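Local coordinates for LIM domain only protein 7 (Homo sapiens, PDB 2EAQ), which is a human LIM-domain protein, also named F-box only protein 20, whose PDZ domain probably binds the C-terminal tails of partner proteins, at residues L17-F21 with A75-L81; I52-T58 with W68-M72. All coordinates share one frame; numbering follows the deposited sequence.

Interaction 1: residues L17-F21 with A75-L81. With NI (nickel (II) ion), chain B.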
# COMPACT_ATOMS: atom_id res chain seq x y z
N LEU A 17 8.50 -2.07 12.68
CA LEU A 17 8.29 -2.97 11.56
C LEU A 17 7.38 -2.30 10.52
O LEU A 17 6.52 -1.50 10.91
CB LEU A 17 7.61 -4.24 12.05
CG LEU A 17 8.27 -5.04 13.18
CD1 LEU A 17 7.43 -6.27 13.48
CD2 LEU A 17 9.67 -5.43 12.75
N ASP A 18 7.56 -2.61 9.25
CA ASP A 18 6.66 -2.06 8.23
C ASP A 18 5.37 -2.89 8.22
O ASP A 18 5.20 -3.84 8.97
CB ASP A 18 7.27 -2.03 6.84
CG ASP A 18 7.75 -3.38 6.40
OD1 ASP A 18 6.97 -4.35 6.36
OD2 ASP A 18 8.97 -3.50 6.08
N PHE A 19 4.45 -2.50 7.36
CA PHE A 19 3.13 -3.15 7.30
C PHE A 19 3.10 -4.55 6.75
O PHE A 19 2.10 -5.24 6.90
CB PHE A 19 2.15 -2.30 6.50
CG PHE A 19 1.72 -1.02 7.19
CD1 PHE A 19 0.65 -1.01 8.06
CD2 PHE A 19 2.38 0.17 6.93
CE1 PHE A 19 0.22 0.18 8.66
CE2 PHE A 19 1.97 1.39 7.55
CZ PHE A 19 0.87 1.38 8.41
N GLY A 20 4.20 -5.01 6.16
CA GLY A 20 4.19 -6.39 5.68
C GLY A 20 4.09 -6.55 4.20
O GLY A 20 3.92 -7.67 3.76
N PHE A 21 4.23 -5.49 3.40
CA PHE A 21 4.19 -5.70 1.96
C PHE A 21 5.33 -4.86 1.35
O PHE A 21 5.85 -3.94 1.97
CB PHE A 21 2.82 -5.27 1.39
CG PHE A 21 2.56 -3.81 1.41
CD1 PHE A 21 2.83 -3.04 0.30
CD2 PHE A 21 2.04 -3.18 2.56
CE1 PHE A 21 2.58 -1.66 0.35
CE2 PHE A 21 1.81 -1.82 2.59
CZ PHE A 21 2.08 -1.08 1.49
N ALA A 75 2.59 7.04 6.92
CA ALA A 75 1.64 6.02 7.33
C ALA A 75 2.32 5.11 8.33
O ALA A 75 1.64 4.60 9.21
CB ALA A 75 1.17 5.21 6.07
N GLN A 76 3.63 4.89 8.22
CA GLN A 76 4.33 4.05 9.20
C GLN A 76 4.32 4.76 10.53
O GLN A 76 4.24 4.13 11.58
CB GLN A 76 5.78 3.82 8.82
CG GLN A 76 6.34 2.75 9.68
CD GLN A 76 6.76 1.65 8.81
OE1 GLN A 76 7.91 1.57 8.43
NE2 GLN A 76 5.82 0.84 8.40
N GLU A 77 4.45 6.07 10.51
CA GLU A 77 4.41 6.82 11.75
C GLU A 77 3.03 6.76 12.41
O GLU A 77 2.93 6.53 13.62
CB GLU A 77 4.77 8.30 11.53
CG GLU A 77 5.04 8.91 12.89
CD GLU A 77 5.95 10.15 12.90
OE1 GLU A 77 5.93 10.87 13.94
OE2 GLU A 77 6.66 10.40 11.90
N THR A 78 1.93 6.88 11.65
CA THR A 78 0.58 6.91 12.27
C THR A 78 0.06 5.47 12.52
O THR A 78 -0.85 5.27 13.38
CB THR A 78 -0.47 7.59 11.36
OG1 THR A 78 -0.64 6.81 10.17
CG2 THR A 78 -0.03 8.99 10.96
N GLY A 79 0.57 4.50 11.75
CA GLY A 79 0.05 3.15 11.86
C GLY A 79 -1.22 2.89 11.09
O GLY A 79 -1.83 1.81 11.24
N HIS A 80 -1.68 3.85 10.31
CA HIS A 80 -2.92 3.67 9.55
C HIS A 80 -2.66 3.82 8.07
O HIS A 80 -2.03 4.79 7.59
CB HIS A 80 -3.99 4.73 9.93
CG HIS A 80 -4.32 4.80 11.37
ND1 HIS A 80 -4.91 3.75 12.06
CD2 HIS A 80 -4.12 5.78 12.27
CE1 HIS A 80 -5.04 4.09 13.33
NE2 HIS A 80 -4.56 5.31 13.48
N LEU A 81 -3.10 2.82 7.34
CA LEU A 81 -2.92 2.84 5.91
C LEU A 81 -4.21 2.40 5.23
O LEU A 81 -4.53 1.22 5.25
CB LEU A 81 -1.75 1.89 5.65
CG LEU A 81 -1.16 1.82 4.27
CD1 LEU A 81 -0.65 3.18 3.80
CD2 LEU A 81 -0.03 0.78 4.38
NI NI B . -4.37 6.61 15.24
O HOH W 1 -2.36 6.82 14.77
O HOH W 2 -4.81 8.36 14.24

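Interaction 2: residues I52-T58 with W68-M72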
# COMPACT_ATOMS: atom_id res chain seq x y z
N ILE A 52 -1.64 -0.31 -6.78
CA ILE A 52 -1.85 0.65 -5.71
C ILE A 52 -2.21 2.00 -6.35
O ILE A 52 -1.43 2.59 -7.12
CB ILE A 52 -0.56 0.76 -4.84
CG1 ILE A 52 -0.26 -0.62 -4.27
CG2 ILE A 52 -0.72 1.80 -3.75
CD1 ILE A 52 1.16 -0.77 -3.61
N ILE A 53 -3.40 2.51 -6.05
CA ILE A 53 -3.85 3.76 -6.60
C ILE A 53 -3.63 4.93 -5.68
O ILE A 53 -3.23 6.00 -6.11
CB ILE A 53 -5.35 3.66 -7.01
CG1 ILE A 53 -5.55 2.52 -8.02
CG2 ILE A 53 -5.80 5.00 -7.61
CD1 ILE A 53 -4.69 2.56 -9.22
N ALA A 54 -3.85 4.73 -4.39
CA ALA A 54 -3.65 5.80 -3.42
C ALA A 54 -3.48 5.22 -2.02
O ALA A 54 -3.87 4.10 -1.78
CB ALA A 54 -4.92 6.72 -3.34
N ILE A 55 -2.82 5.96 -1.15
CA ILE A 55 -2.80 5.60 0.27
C ILE A 55 -3.23 6.84 1.04
O ILE A 55 -2.74 7.95 0.78
CB ILE A 55 -1.46 5.07 0.78
CG1 ILE A 55 -0.36 6.07 0.53
CG2 ILE A 55 -1.17 3.74 0.17
CD1 ILE A 55 0.99 5.69 1.24
N ASN A 56 -4.15 6.65 1.99
CA ASN A 56 -4.62 7.76 2.80
C ASN A 56 -5.00 8.92 1.85
O ASN A 56 -5.82 8.71 0.94
CB ASN A 56 -3.54 8.07 3.86
CG ASN A 56 -3.25 6.86 4.75
OD1 ASN A 56 -2.11 6.65 5.25
ND2 ASN A 56 -4.29 6.08 5.00
N ASN A 57 -4.45 10.09 2.03
CA ASN A 57 -4.86 11.20 1.12
C ASN A 57 -3.90 11.44 -0.04
O ASN A 57 -3.90 12.54 -0.61
CB ASN A 57 -4.93 12.47 1.99
CG ASN A 57 -6.02 12.34 3.07
OD1 ASN A 57 -5.82 12.64 4.27
ND2 ASN A 57 -7.16 11.84 2.64
N THR A 58 -3.14 10.43 -0.46
CA THR A 58 -2.13 10.61 -1.47
C THR A 58 -2.39 9.69 -2.63
O THR A 58 -2.29 8.47 -2.51
CB THR A 58 -0.74 10.28 -0.88
OG1 THR A 58 -0.45 11.19 0.18
CG2 THR A 58 0.35 10.39 -1.92
N TRP A 68 5.14 10.38 -2.76
CA TRP A 68 4.67 9.04 -2.46
C TRP A 68 5.45 8.40 -1.32
O TRP A 68 4.89 7.86 -0.32
CB TRP A 68 4.79 8.18 -3.70
CG TRP A 68 4.34 6.77 -3.34
CD1 TRP A 68 5.12 5.69 -3.02
CD2 TRP A 68 2.99 6.38 -3.20
NE1 TRP A 68 4.31 4.64 -2.68
CE2 TRP A 68 3.00 5.03 -2.77
CE3 TRP A 68 1.76 7.03 -3.40
CZ2 TRP A 68 1.82 4.31 -2.53
CZ3 TRP A 68 0.59 6.30 -3.17
CH2 TRP A 68 0.62 4.97 -2.74
N GLU A 69 6.77 8.47 -1.44
CA GLU A 69 7.59 7.92 -0.44
C GLU A 69 7.38 8.59 0.89
O GLU A 69 7.36 7.92 1.95
CB GLU A 69 9.04 7.96 -0.90
CG GLU A 69 9.21 6.95 -2.10
CD GLU A 69 10.67 6.83 -2.59
OE1 GLU A 69 11.15 5.69 -2.65
OE2 GLU A 69 11.29 7.88 -2.90
N GLU A 70 7.19 9.90 0.90
CA GLU A 70 6.90 10.60 2.15
C GLU A 70 5.57 10.16 2.73
O GLU A 70 5.45 10.01 3.95
CB GLU A 70 6.94 12.13 1.93
CG GLU A 70 8.38 12.57 1.69
CD GLU A 70 8.58 14.02 1.26
OE1 GLU A 70 7.63 14.74 0.86
OE2 GLU A 70 9.76 14.45 1.26
N ALA A 71 4.55 9.92 1.90
CA ALA A 71 3.26 9.42 2.43
C ALA A 71 3.37 8.02 3.01
O ALA A 71 2.76 7.72 4.07
CB ALA A 71 2.26 9.41 1.33
N MET A 72 4.19 7.18 2.42
CA MET A 72 4.41 5.84 2.95
C MET A 72 5.10 5.92 4.30
O MET A 72 4.70 5.24 5.27
CB MET A 72 5.30 5.08 1.98
CG MET A 72 4.51 4.56 0.84
SD MET A 72 3.49 2.97 1.10
CE MET A 72 3.18 2.92 2.24

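Interaction 1: residues L17-F21 with A75-L81
Ala-75 O accepts the backbone hydrogen bond of Gly-79 N at 2.8 Å and is also met by the edge of the Phe-19 ring, Phe-19 CZ lying 3.4 Å from Ala-75 O. The ring is therefore inserted edge-first where helix 65-78 ends. Gly-79 carries a positive phi (82°) that turns the chain out of the helix, and its carbonyl also meets the ring near its plane. One face of Phe-19 is covered by Leu-81, whose CD2 stands 3.7 Å from the ring centroid and 17° off the normal, a CH-pi contact; the same methyl reaches the edge of the Phe-21 ring at 3.7 Å from CE2. Beside this, bent at chi2 (119°), the Gln-76 side chain brings NE2 to 3.0 Å from Asp-18 CA, and the 3.5 Å approach of NE2 to Leu-17 O has too poor an angle for a hydrogen bond. Asp-18 OD1 accepts Gly-20 N with its anti lone pair, an Asx turn that ties the Asp-18 side chain back to the loop. At the far end His-80 NE2 binds a nickel ion at 2.2 Å, while His-80 ND1 pairs with Asn-10. Residues 18-21 (Asp-Phe-Gly-Phe) probably correspond to the GLGF carboxylate-binding loop of PDZ domains. They lead into strand 21-26, of which Phe-21 is the first residue, and pack on the junction where helix 65-78 passes into strand 80-88.

Interaction 2: residues I52-T58 with W68-M72
The indole of Trp-68 meets strand 51-55 through the outer corner of its six-membered ring, and here the packing is close. Its CH2 lies 3.6 Å from Ile-52 CG2 and 3.6 Å from Ile-55 CG1, so two strand residues share one ring atom. Ile-55 CD1 sits over the ring face, 4.3 Å from the six-ring centroid and 20° off the normal, a CH-pi contact displaced toward the rim. The extended first torsion of Trp-68 (chi1 178°) carries the ring to the strand. The same Ile-55 CD1 also reaches Met-72, 3.7 Å from its CG, and Ala-71, 3.9 Å from its CB. Strand and helix segments cross at 59°, their axes 9.8 Å apart: this is helix 65-78 of the PDZ fold lying against the beta core, with Ile-23 and Ile-30 also touching the indole and Phe-60 meeting it edge-to-face. Were this tryptophan an alanine, Ile-52 and Ile-55 would probably lose the ring they pack against, opening a gap between strand and helix. A type II' beta turn from Ile-55 to Thr-58 brings a second close point, partly exposed, against the helix: Thr-58 OG1 is 3.4 Å from Ala-71 CB. The loose side lies beyond it, where Asn-57 on the turn and Glu-69 on the helix are exposed and make no contact across the two segments.

From the N terminus, the chain leaves strand 2-10 and runs through a loop into residues 17-21, the last of which starts strand 21-26; here interaction 1 opens. Strand 29-35 and helix 40-43 follow before residues 52-58 open interaction 2. That contact closes first, at residues 68-72, after only nine intervening residues, tying strand 51-55 and the following turn to the middle of helix 65-78. Interaction 1 closes later, at residues 75-81, tying the loop before strand 21-26 to that helix's end and the start of strand 80-88. The short loop thus lies wholly within the long one, without crossing. The contacts touch directly: Leu-81 CD1 lies 3.6 Å from Ile-55 CB, on neighbouring strands.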